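Local coordinates for imine reductase (Bacillus cereus, PDB 4D3D), which catalyses the NADPH-dependent, S-selective reduction of the cyclic imine 2-methylpyrroline, probably as a dimer with a Rossmann-type domain and a helical C-terminal domain, at residues Ser200-Asn211 with Thr265-Pro276. Sequence-based numbering, arbitrary orientation.
Sequences SYLHALAIANAN and TTQEAGIDIALP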
ATOM      1  N   SER B 200       4.955  -3.842   2.962  1.00 12.84           N
ATOM      2  CA  SER B 200       5.072  -4.602   1.727  1.00 12.08           C
ATOM      3  C   SER B 200       6.281  -4.178   0.907  1.00 13.01           C
ATOM      4  O   SER B 200       6.899  -5.019   0.263  1.00 14.44           O
ATOM      5  CB  SER B 200       3.794  -4.437   0.861  1.00 12.44           C
ATOM      6  OG  SER B 200       3.681  -3.260   0.125  1.00 15.28           O
ATOM      7  N   TYR B 201       6.631  -2.909   0.974  1.00 13.59           N
ATOM      8  CA  TYR B 201       7.875  -2.350   0.389  1.00 14.54           C
ATOM      9  C   TYR B 201       9.092  -3.011   1.016  1.00 15.00           C
ATOM     10  O   TYR B 201       9.991  -3.523   0.310  1.00 14.70           O
ATOM     11  CB  TYR B 201       7.951  -0.858   0.498  1.00 15.26           C
ATOM     12  CG  TYR B 201       9.317  -0.336   0.253  1.00 15.43           C
ATOM     13  CD1 TYR B 201       9.877  -0.355  -1.025  1.00 17.09           C
ATOM     14  CD2 TYR B 201      10.157   0.005   1.345  1.00 16.48           C
ATOM     15  CE1 TYR B 201      11.216   0.028  -1.229  1.00 18.68           C
ATOM     16  CE2 TYR B 201      11.462   0.408   1.170  1.00 18.63           C
ATOM     17  CZ  TYR B 201      12.011   0.420  -0.092  1.00 19.61           C
ATOM     18  OH  TYR B 201      13.347   0.813  -0.312  1.00 19.28           O
ATOM     19  N   LEU B 202       9.135  -3.104   2.347  1.00 14.34           N
ATOM     20  CA  LEU B 202      10.282  -3.815   3.022  1.00 14.95           C
ATOM     21  C   LEU B 202      10.387  -5.268   2.681  1.00 15.23           C
ATOM     22  O   LEU B 202      11.493  -5.856   2.520  1.00 15.11           O
ATOM     23  CB  LEU B 202      10.209  -3.636   4.533  1.00 15.03           C
ATOM     24  CG  LEU B 202      10.355  -2.170   5.000  1.00 15.43           C
ATOM     25  CD1 LEU B 202      10.095  -2.080   6.491  1.00 15.26           C
ATOM     26  CD2 LEU B 202      11.670  -1.511   4.738  1.00 15.54           C
ATOM     27  N   HIS B 203       9.245  -5.912   2.590  1.00 13.61           N
ATOM     28  CA  HIS B 203       9.122  -7.277   2.232  1.00 15.28           C
ATOM     29  C   HIS B 203       9.669  -7.528   0.765  1.00 14.14           C
ATOM     30  O   HIS B 203      10.516  -8.449   0.572  1.00 14.83           O
ATOM     31  CB  HIS B 203       7.688  -7.724   2.342  1.00 14.96           C
ATOM     32  CG  HIS B 203       7.523  -9.186   2.150  1.00 15.41           C
ATOM     33  ND1 HIS B 203       7.260  -9.755   0.902  1.00 15.48           N
ATOM     34  CD2 HIS B 203       7.664 -10.226   3.001  1.00 13.24           C
ATOM     35  CE1 HIS B 203       7.263 -11.079   1.007  1.00 14.37           C
ATOM     36  NE2 HIS B 203       7.454 -11.385   2.285  1.00 15.14           N
ATOM     37  N   ALA B 204       9.171  -6.726  -0.145  1.00 15.09           N
ATOM     38  CA  ALA B 204       9.631  -6.733  -1.562  1.00 14.42           C
ATOM     39  C   ALA B 204      11.158  -6.460  -1.623  1.00 16.05           C
ATOM     40  O   ALA B 204      11.912  -7.175  -2.360  1.00 16.56           O
ATOM     41  CB  ALA B 204       8.877  -5.725  -2.379  1.00 14.65           C
ATOM     42  N   LEU B 205      11.635  -5.474  -0.876  1.00 14.99           N
ATOM     43  CA  LEU B 205      13.075  -5.178  -0.810  1.00 15.95           C
ATOM     44  C   LEU B 205      13.867  -6.375  -0.282  1.00 15.48           C
ATOM     45  O   LEU B 205      14.972  -6.709  -0.819  1.00 17.64           O
ATOM     46  CB  LEU B 205      13.336  -3.918  -0.016  1.00 16.06           C
ATOM     47  CG  LEU B 205      14.799  -3.537   0.153  1.00 17.87           C
ATOM     48  CD1 LEU B 205      15.440  -3.278  -1.220  1.00 18.49           C
ATOM     49  CD2 LEU B 205      14.842  -2.319   1.027  1.00 18.56           C
ATOM     50  N   ALA B 206      13.370  -7.108   0.730  1.00 14.08           N
ATOM     51  CA  ALA B 206      14.087  -8.261   1.197  1.00 15.70           C
ATOM     52  C   ALA B 206      14.285  -9.350   0.115  1.00 15.86           C
ATOM     53  O   ALA B 206      15.341 -10.053   0.035  1.00 19.59           O
ATOM     54  CB  ALA B 206      13.381  -8.879   2.385  1.00 17.27           C
ATOM     55  N   ILE B 207      13.213  -9.570  -0.691  1.00 17.10           N
ATOM     56  CA  ILE B 207      13.276 -10.479  -1.860  1.00 17.00           C
ATOM     57  C   ILE B 207      14.344  -9.959  -2.821  1.00 18.24           C
ATOM     58  O   ILE B 207      15.149 -10.797  -3.301  1.00 19.70           O
ATOM     59  CB  ILE B 207      11.915 -10.614  -2.541  1.00 15.15           C
ATOM     60  CG1 ILE B 207      10.895 -11.251  -1.613  1.00 17.07           C
ATOM     61  CG2 ILE B 207      12.029 -11.492  -3.832  1.00 16.99           C
ATOM     62  CD1 ILE B 207       9.474 -11.234  -2.145  1.00 17.65           C
ATOM     63  N   ALA B 208      14.354  -8.686  -3.117  1.00 17.31           N
ATOM     64  CA  ALA B 208      15.275  -8.095  -4.109  1.00 19.27           C
ATOM     65  C   ALA B 208      16.718  -8.298  -3.579  1.00 22.97           C
ATOM     66  O   ALA B 208      17.581  -8.753  -4.279  1.00 21.36           O
ATOM     67  CB  ALA B 208      15.024  -6.658  -4.227  1.00 17.41           C
ATOM     68  N   ASN B 209      16.914  -7.984  -2.316  1.00 19.55           N
ATOM     69  CA  ASN B 209      18.244  -8.232  -1.677  1.00 22.27           C
ATOM     70  C   ASN B 209      18.687  -9.688  -1.797  1.00 26.23           C
ATOM     71  O   ASN B 209      19.871  -9.942  -2.083  1.00 31.53           O
ATOM     72  CB  ASN B 209      18.296  -7.796  -0.175  1.00 19.96           C
ATOM     73  CG  ASN B 209      18.133  -6.305   0.102  1.00 21.36           C
ATOM     74  OD1 ASN B 209      17.897  -5.951   1.288  1.00 23.56           O
ATOM     75  ND2 ASN B 209      18.230  -5.435  -0.856  1.00 23.26           N
ATOM     76  N   ALA B 210      17.812 -10.647  -1.579  1.00 20.73           N
ATOM     77  CA  ALA B 210      18.181 -12.050  -1.662  1.00 22.48           C
ATOM     78  C   ALA B 210      18.640 -12.437  -3.097  1.00 27.95           C
ATOM     79  O   ALA B 210      19.357 -13.400  -3.249  1.00 32.09           O
ATOM     80  CB  ALA B 210      17.077 -12.921  -1.189  1.00 21.35           C
ATOM     81  N   ASN B 211      18.253 -11.655  -4.086  1.00 28.27           N
ATOM     82  CA  ASN B 211      18.595 -11.867  -5.511  1.00 27.67           C
ATOM     83  C   ASN B 211      19.656 -10.918  -6.007  1.00 28.90           C
ATOM     84  O   ASN B 211      19.855 -10.723  -7.245  1.00 32.31           O
ATOM     85  CB  ASN B 211      17.330 -11.760  -6.319  1.00 28.17           C
ATOM     86  CG  ASN B 211      16.479 -13.003  -6.210  1.00 31.73           C
ATOM     87  OD1 ASN B 211      16.615 -13.947  -7.039  1.00 36.17           O
ATOM     88  ND2 ASN B 211      15.579 -13.038  -5.253  1.00 27.87           N
ATOM     89  N   THR B 265       7.720 -16.865  -4.938  1.00 16.35           N
ATOM     90  CA  THR B 265       8.898 -16.064  -5.123  1.00 15.60           C
ATOM     91  C   THR B 265       9.525 -15.825  -3.737  1.00 16.52           C
ATOM     92  O   THR B 265      10.753 -15.897  -3.541  1.00 16.66           O
ATOM     93  CB  THR B 265       8.591 -14.759  -5.853  1.00 17.93           C
ATOM     94  OG1 THR B 265       8.123 -15.070  -7.178  1.00 16.33           O
ATOM     95  CG2 THR B 265       9.797 -13.859  -5.945  1.00 18.66           C
ATOM     96  N   THR B 266       8.631 -15.512  -2.789  1.00 14.44           N
ATOM     97  CA  THR B 266       9.053 -15.265  -1.390  1.00 16.44           C
ATOM     98  C   THR B 266       9.703 -16.505  -0.793  1.00 17.19           C
ATOM     99  O   THR B 266      10.809 -16.355  -0.240  1.00 19.07           O
ATOM    100  CB  THR B 266       7.824 -14.834  -0.557  1.00 17.04           C
ATOM    101  OG1 THR B 266       7.197 -13.654  -1.142  1.00 14.99           O
ATOM    102  CG2 THR B 266       8.258 -14.443   0.899  1.00 19.40           C
ATOM    103  N   GLN B 267       9.067 -17.672  -0.899  1.00 17.77           N
ATOM    104  CA  GLN B 267       9.561 -18.921  -0.318  1.00 23.25           C
ATOM    105  C   GLN B 267      10.876 -19.310  -0.927  1.00 23.33           C
ATOM    106  O   GLN B 267      11.805 -19.683  -0.195  1.00 23.47           O
ATOM    107  CB  GLN B 267       8.633 -20.056  -0.563  1.00 27.94           C
ATOM    108  CG  GLN B 267       7.364 -20.034   0.164  1.00 35.12           C
ATOM    109  CD  GLN B 267       6.357 -21.049  -0.380  1.00 42.66           C
ATOM    110  OE1 GLN B 267       6.210 -21.245  -1.590  1.00 42.54           O
ATOM    111  NE2 GLN B 267       5.618 -21.659   0.521  1.00 46.39           N
ATOM    112  N   GLU B 268      11.014 -19.159  -2.252  1.00 21.54           N
ATOM    113  CA  GLU B 268      12.280 -19.460  -2.966  1.00 22.38           C
ATOM    114  C   GLU B 268      13.427 -18.591  -2.511  1.00 21.47           C
ATOM    115  O   GLU B 268      14.576 -19.032  -2.536  1.00 23.33           O
ATOM    116  CB  GLU B 268      12.155 -19.149  -4.509  1.00 22.69           C
ATOM    117  CG  GLU B 268      11.413 -20.121  -5.288  1.00 26.58           C
ATOM    118  CD  GLU B 268      11.294 -19.555  -6.764  1.00 22.67           C
ATOM    119  OE1 GLU B 268      11.913 -18.427  -7.158  1.00 28.95           O
ATOM    120  OE2 GLU B 268      10.585 -20.279  -7.429  1.00 31.28           O
ATOM    121  N   ALA B 269      13.156 -17.338  -2.112  1.00 19.86           N
ATOM    122  CA  ALA B 269      14.122 -16.361  -1.667  1.00 18.51           C
ATOM    123  C   ALA B 269      14.498 -16.481  -0.171  1.00 19.70           C
ATOM    124  O   ALA B 269      15.337 -15.747   0.273  1.00 23.23           O
ATOM    125  CB  ALA B 269      13.708 -14.936  -2.008  1.00 20.58           C
ATOM    126  N   GLY B 270      13.870 -17.427   0.496  1.00 19.51           N
ATOM    127  CA  GLY B 270      13.977 -17.640   1.939  1.00 20.73           C
ATOM    128  C   GLY B 270      13.460 -16.517   2.785  1.00 23.02           C
ATOM    129  O   GLY B 270      13.898 -16.319   3.919  1.00 24.01           O
ATOM    130  N   ILE B 271      12.545 -15.737   2.255  1.00 19.56           N
ATOM    131  CA  ILE B 271      11.990 -14.536   3.005  1.00 18.81           C
ATOM    132  C   ILE B 271      10.734 -14.976   3.773  1.00 18.65           C
ATOM    133  O   ILE B 271      10.018 -15.888   3.390  1.00 18.43           O
ATOM    134  CB  ILE B 271      11.738 -13.422   1.966  1.00 18.42           C
ATOM    135  CG1 ILE B 271      13.063 -12.967   1.295  1.00 20.22           C
ATOM    136  CG2 ILE B 271      10.965 -12.203   2.542  1.00 19.26           C
ATOM    137  CD1 ILE B 271      14.200 -12.714   2.269  1.00 23.38           C
ATOM    138  N   ASP B 272      10.473 -14.297   4.902  1.00 17.74           N
ATOM    139  CA  ASP B 272       9.288 -14.614   5.731  1.00 18.53           C
ATOM    140  C   ASP B 272       8.016 -14.511   4.913  1.00 15.30           C
ATOM    141  O   ASP B 272       7.778 -13.538   4.231  1.00 17.09           O
ATOM    142  CB  ASP B 272       9.190 -13.629   6.910  1.00 18.06           C
ATOM    143  CG  ASP B 272       8.132 -14.053   7.962  1.00 20.59           C
ATOM    144  OD1 ASP B 272       8.372 -15.018   8.705  1.00 22.50           O
ATOM    145  OD2 ASP B 272       7.129 -13.350   8.056  1.00 23.71           O
ATOM    146  N   ILE B 273       7.208 -15.537   5.048  1.00 16.05           N
ATOM    147  CA  ILE B 273       5.995 -15.739   4.260  1.00 18.89           C
ATOM    148  C   ILE B 273       4.723 -15.078   4.851  1.00 17.14           C
ATOM    149  O   ILE B 273       3.723 -14.999   4.191  1.00 17.49           O
ATOM    150  CB  ILE B 273       5.730 -17.268   4.147  1.00 23.79           C
ATOM    151  CG1 ILE B 273       4.996 -17.537   2.909  1.00 28.39           C
ATOM    152  CG2 ILE B 273       5.024 -17.901   5.336  1.00 24.06           C
ATOM    153  CD1 ILE B 273       6.006 -17.445   1.795  1.00 33.39           C
ATOM    154  N   ALA B 274       4.735 -14.650   6.126  1.00 15.69           N
ATOM    155  CA  ALA B 274       3.474 -14.305   6.779  1.00 17.31           C
ATOM    156  C   ALA B 274       2.664 -13.258   6.067  1.00 15.33           C
ATOM    157  O   ALA B 274       1.421 -13.440   5.961  1.00 16.36           O
ATOM    158  CB  ALA B 274       3.744 -13.805   8.207  1.00 18.04           C
ATOM    159  N   LEU B 275       3.296 -12.196   5.576  1.00 14.06           N
ATOM    160  CA  LEU B 275       2.550 -11.086   4.977  1.00 13.49           C
ATOM    161  C   LEU B 275       1.868 -11.491   3.655  1.00 14.55           C
ATOM    162  O   LEU B 275       0.644 -11.411   3.477  1.00 14.55           O
ATOM    163  CB  LEU B 275       3.379  -9.831   4.824  1.00 15.43           C
ATOM    164  CG  LEU B 275       2.736  -8.554   4.314  1.00 15.78           C
ATOM    165  CD1 LEU B 275       1.610  -8.134   5.258  1.00 18.02           C
ATOM    166  CD2 LEU B 275       3.725  -7.385   4.127  1.00 17.13           C
ATOM    167  N   PRO B 276       2.664 -12.004   2.693  1.00 15.69           N
ATOM    168  CA  PRO B 276       1.940 -12.473   1.462  1.00 15.10           C
ATOM    169  C   PRO B 276       1.048 -13.665   1.644  1.00 15.44           C
ATOM    170  O   PRO B 276       0.039 -13.781   0.931  1.00 15.57           O
ATOM    171  CB  PRO B 276       3.089 -12.727   0.467  1.00 16.45           C
ATOM    172  CG  PRO B 276       4.240 -13.092   1.351  1.00 16.71           C
ATOM    173  CD  PRO B 276       4.136 -12.144   2.564  1.00 16.63           C
TER
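His203, on the long helix 182-210, reaches across to the loop joining helices 252-268 and 274-288 in the all-helical C-terminal domain, related to that of 6-phosphogluconate dehydrogenase, and donates from NE2 to Asp272 O (2.9 Å). Asp272 O lies in the imidazole plane, and NE2 meets the carbonyl almost end-on (C=O...N 171°), though the N-H...O angle is only 149°. Pro276 CD lies over one face of the ring, 3.4 Å from His203 NE2, while Thr266 OG1, already hydrogen-bonded to Val262 O, lies at the ring edge near CE1. A chi1 of -173° swings CG away from the backbone N and carries the ring over to the loop. ND1 is hydrogen-bonded to Asp192 OD2 of the second subunit, so bonds at both nitrogens fix the ring's rotation. Further along, Ile207 and Ile271 fill the apolar layer with their branches, CG1 to CG1 at 4.0 Å; small methyls suit the closer backbones at Ala210 and Ala269. A Schellman motif ends helix 252-268, Gly270 taking the positive phi, and Ile271 points back at helix 182-210. Asp272, salt-bridged to Arg285 of the second subunit, also caps the next helix weakly, its OD2 accepting from Ala274 N at 3.3 Å.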